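Local coordinates for RING-type domain-containing protein (Chaetomium thermophilum, PDB 6Z3U) that probably binds zinc through its RING finger and, through the C-terminal piece held here, activates the cyclin-dependent kinase CDK7 together with Cyclin H in the CAK complex, at the interface of chains B and A and the interface of chains C and A. Coordinates in Å, arbitrary orientation; residue numbers count along the deposited sequence, not the author numbering. Chains: chain A, RING-type domain-containing protein; chain B, Protein kinase domain-containing protein; chain C, CYCLIN domain-containing protein.

Contact 1: the interface of chains B and A. Residues chain B 247-249; chain A 27, 30, 36, 41, 43.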
loop_
_atom_site.group_PDB
_atom_site.type_symbol
_atom_site.label_atom_id
_atom_site.label_comp_id
_atom_site.label_asym_id
_atom_site.label_seq_id
_atom_site.Cartn_x
_atom_site.Cartn_y
_atom_site.Cartn_z
ATOM N N ASP B 247 6.694 -7.906 -7.671
ATOM C CA ASP B 247 6.974 -8.167 -9.071
ATOM C C ASP B 247 7.820 -9.426 -9.215
ATOM O O ASP B 247 8.385 -9.924 -8.237
ATOM C CB ASP B 247 7.696 -6.980 -9.696
ATOM C CG ASP B 247 6.769 -5.813 -9.970
ATOM O OD1 ASP B 247 5.550 -5.958 -9.745
ATOM O OD2 ASP B 247 7.256 -4.758 -10.429
ATOM N N PRO B 248 7.907 -9.977 -10.424
ATOM C CA PRO B 248 8.756 -11.158 -10.629
ATOM C C PRO B 248 10.214 -10.838 -10.339
ATOM O O PRO B 248 10.757 -9.839 -10.816
ATOM C CB PRO B 248 8.529 -11.509 -12.104
ATOM C CG PRO B 248 7.226 -10.876 -12.453
ATOM C CD PRO B 248 7.159 -9.619 -11.641
ATOM N N GLY B 249 10.847 -11.704 -9.551
ATOM C CA GLY B 249 12.213 -11.508 -9.124
ATOM C C GLY B 249 12.363 -10.724 -7.841
ATOM O O GLY B 249 13.474 -10.659 -7.298
ATOM N N LEU A 27 9.512 -11.534 -18.767
ATOM C CA LEU A 27 8.940 -12.535 -17.874
ATOM C C LEU A 27 9.532 -13.915 -18.125
ATOM O O LEU A 27 9.662 -14.712 -17.189
ATOM C CB LEU A 27 7.423 -12.593 -18.043
ATOM C CG LEU A 27 6.600 -11.436 -17.483
ATOM C CD1 LEU A 27 5.124 -11.653 -17.778
ATOM C CD2 LEU A 27 6.827 -11.292 -15.991
ATOM N N TYR A 30 11.873 -15.589 -15.630
ATOM C CA TYR A 30 11.364 -16.023 -14.336
ATOM C C TYR A 30 10.411 -17.205 -14.439
ATOM O O TYR A 30 10.395 -18.053 -13.538
ATOM C CB TYR A 30 10.662 -14.854 -13.639
ATOM C CG TYR A 30 11.554 -13.650 -13.437
ATOM C CD1 TYR A 30 12.457 -13.602 -12.384
ATOM C CD2 TYR A 30 11.495 -12.562 -14.297
ATOM C CE1 TYR A 30 13.276 -12.506 -12.192
ATOM C CE2 TYR A 30 12.310 -11.460 -14.114
ATOM C CZ TYR A 30 13.201 -11.436 -13.059
ATOM O OH TYR A 30 14.019 -10.343 -12.867
ATOM N N HIS A 36 10.388 -19.571 -8.638
ATOM C CA HIS A 36 9.132 -18.888 -8.930
ATOM C C HIS A 36 8.005 -19.880 -9.180
ATOM O O HIS A 36 6.880 -19.683 -8.709
ATOM C CB HIS A 36 9.298 -17.973 -10.140
ATOM C CG HIS A 36 9.995 -16.688 -9.832
ATOM N ND1 HIS A 36 11.329 -16.629 -9.491
ATOM C CD2 HIS A 36 9.546 -15.411 -9.819
ATOM C CE1 HIS A 36 11.671 -15.371 -9.279
ATOM N NE2 HIS A 36 10.607 -14.613 -9.470
ATOM N N TYR A 41 4.552 -18.421 -7.513
ATOM C CA TYR A 41 4.407 -17.052 -7.988
ATOM C C TYR A 41 3.455 -17.022 -9.176
ATOM O O TYR A 41 3.595 -17.807 -10.118
ATOM C CB TYR A 41 5.757 -16.460 -8.386
ATOM C CG TYR A 41 5.654 -15.003 -8.782
ATOM C CD1 TYR A 41 5.304 -14.638 -10.077
ATOM C CD2 TYR A 41 5.885 -13.994 -7.859
ATOM C CE1 TYR A 41 5.196 -13.310 -10.441
ATOM C CE2 TYR A 41 5.780 -12.662 -8.215
ATOM C CZ TYR A 41 5.433 -12.327 -9.508
ATOM O OH TYR A 41 5.327 -11.005 -9.873
ATOM N N PHE A 43 2.233 -15.340 -12.379
ATOM C CA PHE A 43 2.502 -14.379 -13.441
ATOM C C PHE A 43 1.213 -13.805 -14.009
ATOM O O PHE A 43 1.209 -12.675 -14.510
ATOM C CB PHE A 43 3.327 -15.034 -14.548
ATOM C CG PHE A 43 4.691 -15.469 -14.101
ATOM C CD1 PHE A 43 5.778 -14.626 -14.239
ATOM C CD2 PHE A 43 4.884 -16.716 -13.535
ATOM C CE1 PHE A 43 7.034 -15.021 -13.826
ATOM C CE2 PHE A 43 6.139 -17.116 -13.119
ATOM C CZ PHE A 43 7.214 -16.267 -13.265
#
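The T-loop, or activation segment, which follows the DFG motif of protein kinases, offers the kinase side of this contact as B:Asp247, B:Pro248 and B:Gly249. B:Pro248 and B:Gly249 enter an aromatic pocket of the C-terminal piece of the MAT1-family subunit, made by helices 25-31 and 34-39, the loop that carries A:Tyr41 and the start of helix 43-55; B:Asp247 brushes the A:Tyr41 ring with its carbonyl. B:Pro248 is the filling: its rigid ring lies among A:Leu27, A:Tyr30 and A:Tyr41. A:Leu27 sends the methyl CD2 towards B:Pro248 CG at 3.6 Å. A:Tyr30 presents a ring face to the peptide, with B:Pro248 O 3.7 Å above the ring plane towards its rim, while A:Tyr30 CE1 touches B:Gly249 CA at 3.4 Å. The phenol tip of A:Tyr41 points at the start of B:Pro248: with CG anti to the backbone N (chi1 -176°) the ring extends away from its own backbone, which carries A:Tyr41 CZ to 3.7 Å from B:Pro248 CA. Its hydroxyl lies very near the proline nitrogen, which has no hydrogen to give, so that short approach is doubtful as a bond. A:Tyr41 CD1 in turn sits 3.9 Å above the ring plane of A:Phe43, over its centre, which backs the phenol. A:His36 supplies the polar link: B:Gly249 N donates to A:His36 NE2 at 2.9 Å, in the imidazole plane but bent at the hydrogen (136°). Accepting there would probably place the ring's proton on ND1. Glycine suits the turn, since its phi is 89° and its bare CA can lie against the rim of the A:Tyr30 face.

Contact 2: the interface of chains C and A. Residues chain C 23-24, 26-27; chain A 63, 66-67.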
loop_
_atom_site.group_PDB
_atom_site.type_symbol
_atom_site.label_atom_id
_atom_site.label_comp_id
_atom_site.label_asym_id
_atom_site.label_seq_id
_atom_site.Cartn_x
_atom_site.Cartn_y
_atom_site.Cartn_z
ATOM N N PHE C 23 -4.980 17.923 -8.435
ATOM C CA PHE C 23 -5.590 19.238 -8.542
ATOM C C PHE C 23 -5.390 19.767 -9.954
ATOM O O PHE C 23 -4.709 19.157 -10.782
ATOM C CB PHE C 23 -4.991 20.226 -7.532
ATOM C CG PHE C 23 -4.523 19.584 -6.259
ATOM C CD1 PHE C 23 -5.410 19.344 -5.222
ATOM C CD2 PHE C 23 -3.193 19.232 -6.093
ATOM C CE1 PHE C 23 -4.981 18.755 -4.048
ATOM C CE2 PHE C 23 -2.757 18.645 -4.918
ATOM C CZ PHE C 23 -3.652 18.409 -3.894
ATOM N N SER C 24 -6.001 20.914 -10.222
ATOM C CA SER C 24 -5.756 21.644 -11.450
ATOM C C SER C 24 -4.535 22.549 -11.285
ATOM O O SER C 24 -4.201 22.946 -10.163
ATOM C CB SER C 24 -6.972 22.487 -11.819
ATOM O OG SER C 24 -7.148 23.555 -10.903
ATOM N N SER C 26 -4.238 25.597 -11.677
ATOM C CA SER C 26 -4.614 26.806 -10.953
ATOM C C SER C 26 -4.725 26.528 -9.460
ATOM O O SER C 26 -4.292 27.343 -8.636
ATOM C CB SER C 26 -5.931 27.356 -11.499
ATOM O OG SER C 26 -6.251 28.603 -10.906
ATOM N N GLN C 27 -5.293 25.378 -9.094
ATOM C CA GLN C 27 -5.372 25.006 -7.686
ATOM C C GLN C 27 -3.986 24.784 -7.096
ATOM O O GLN C 27 -3.722 25.165 -5.949
ATOM C CB GLN C 27 -6.227 23.749 -7.532
ATOM C CG GLN C 27 -7.720 23.989 -7.674
ATOM C CD GLN C 27 -8.502 22.698 -7.829
ATOM O OE1 GLN C 27 -9.208 22.503 -8.818
ATOM N NE2 GLN C 27 -8.375 21.805 -6.853
ATOM N N GLU A 63 -7.925 17.855 -14.223
ATOM C CA GLU A 63 -8.105 19.304 -14.230
ATOM C C GLU A 63 -9.580 19.674 -14.335
ATOM O O GLU A 63 -10.098 20.446 -13.520
ATOM C CB GLU A 63 -7.308 19.923 -15.380
ATOM C CG GLU A 63 -7.522 21.420 -15.548
ATOM C CD GLU A 63 -6.500 22.057 -16.471
ATOM O OE1 GLU A 63 -6.600 23.278 -16.720
ATOM O OE2 GLU A 63 -5.595 21.338 -16.945
ATOM N N LYS A 66 -11.797 18.412 -11.195
ATOM C CA LYS A 66 -11.585 19.087 -9.918
ATOM C C LYS A 66 -12.057 20.535 -9.947
ATOM O O LYS A 66 -12.529 21.048 -8.926
ATOM C CB LYS A 66 -10.109 19.019 -9.525
ATOM C CG LYS A 66 -9.647 17.630 -9.091
ATOM C CD LYS A 66 -10.300 17.202 -7.780
ATOM C CE LYS A 66 -9.862 15.810 -7.358
ATOM N NZ LYS A 66 -10.564 15.370 -6.121
ATOM N N GLU A 67 -11.924 21.212 -11.090
ATOM C CA GLU A 67 -12.399 22.585 -11.206
ATOM C C GLU A 67 -13.919 22.664 -11.263
ATOM O O GLU A 67 -14.485 23.721 -10.967
ATOM C CB GLU A 67 -11.801 23.248 -12.448
ATOM C CG GLU A 67 -10.335 23.641 -12.304
ATOM C CD GLU A 67 -10.141 24.923 -11.510
ATOM O OE1 GLU A 67 -11.034 25.798 -11.556
ATOM O OE2 GLU A 67 -9.092 25.058 -10.844
#
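C:Ser24 and A:Glu67 meet where two helix ends face each other: the N-terminal end of helix 25-48 in the cyclin-family subunit and the C-terminal helix 62-67 of the MAT1 piece. C:Ser24 is the N-cap of helix 25-48. Its OG occupies the crowded position between the backbone N and the carbonyl carbon (chi1 69°), which turns it back over the first turn, where C:Gln27 N donates to C:Ser24 OG at 3.2 Å. The same hydroxyl reaches outward and donates to A:Glu67 OE2 at 2.5 Å, using the anti lone pair that points away from the other carboxylate oxygen. A further bond runs from C:Ser24 OG to C:Gln27 OE1 at 3.1 Å, tilted from above the amide plane rather than onto a lone pair; a hydroxyl has one hydrogen, so the two acceptors compete for it. C:Gln27 and A:Glu67 lie antiparallel alongside each other, amide and carboxylate planes 57° apart, bringing C:Gln27 OE1 to 3.3 Å from A:Glu67 OE2. Two acceptors so placed would tend to repel, though the amide's flip is hard to judge at this resolution. The N-terminal end of helix 25-48 may favour the A:Glu67 carboxylate. A:Lys66 flanks the C:Gln27 amide with its aliphatic stem, CB lying 3.7 Å from C:Gln27 OE1. Beneath the polar tips, A:Glu67 bends at chi2 (-78°) and lays CG 3.6 Å from C:Ser24 CB, with A:Glu63 CG on the same methylene at 3.9 Å. An alanine at C:Ser24 would probably leave C:Gln27 N without its cap and the A:Glu67 carboxylate without its donor.

About 39 Å separates the C-alpha centres of contact 1 and contact 2, and they share no residue; what joins them is chain A. Helices 25-31 and 34-39, the loop that follows them and the start of helix 43-55 serve contact 1 on the kinase, and helix 62-67, near the end of the same short chain, serves contact 2 on the cyclin. The MAT1 piece thus reaches both partners and bridges them. Holding the T-loop at one end while being seated on the cyclin at the other is likely to fix the activation segment relative to the cyclin, in keeping with CDK7 activation by MAT1 and Cyclin H.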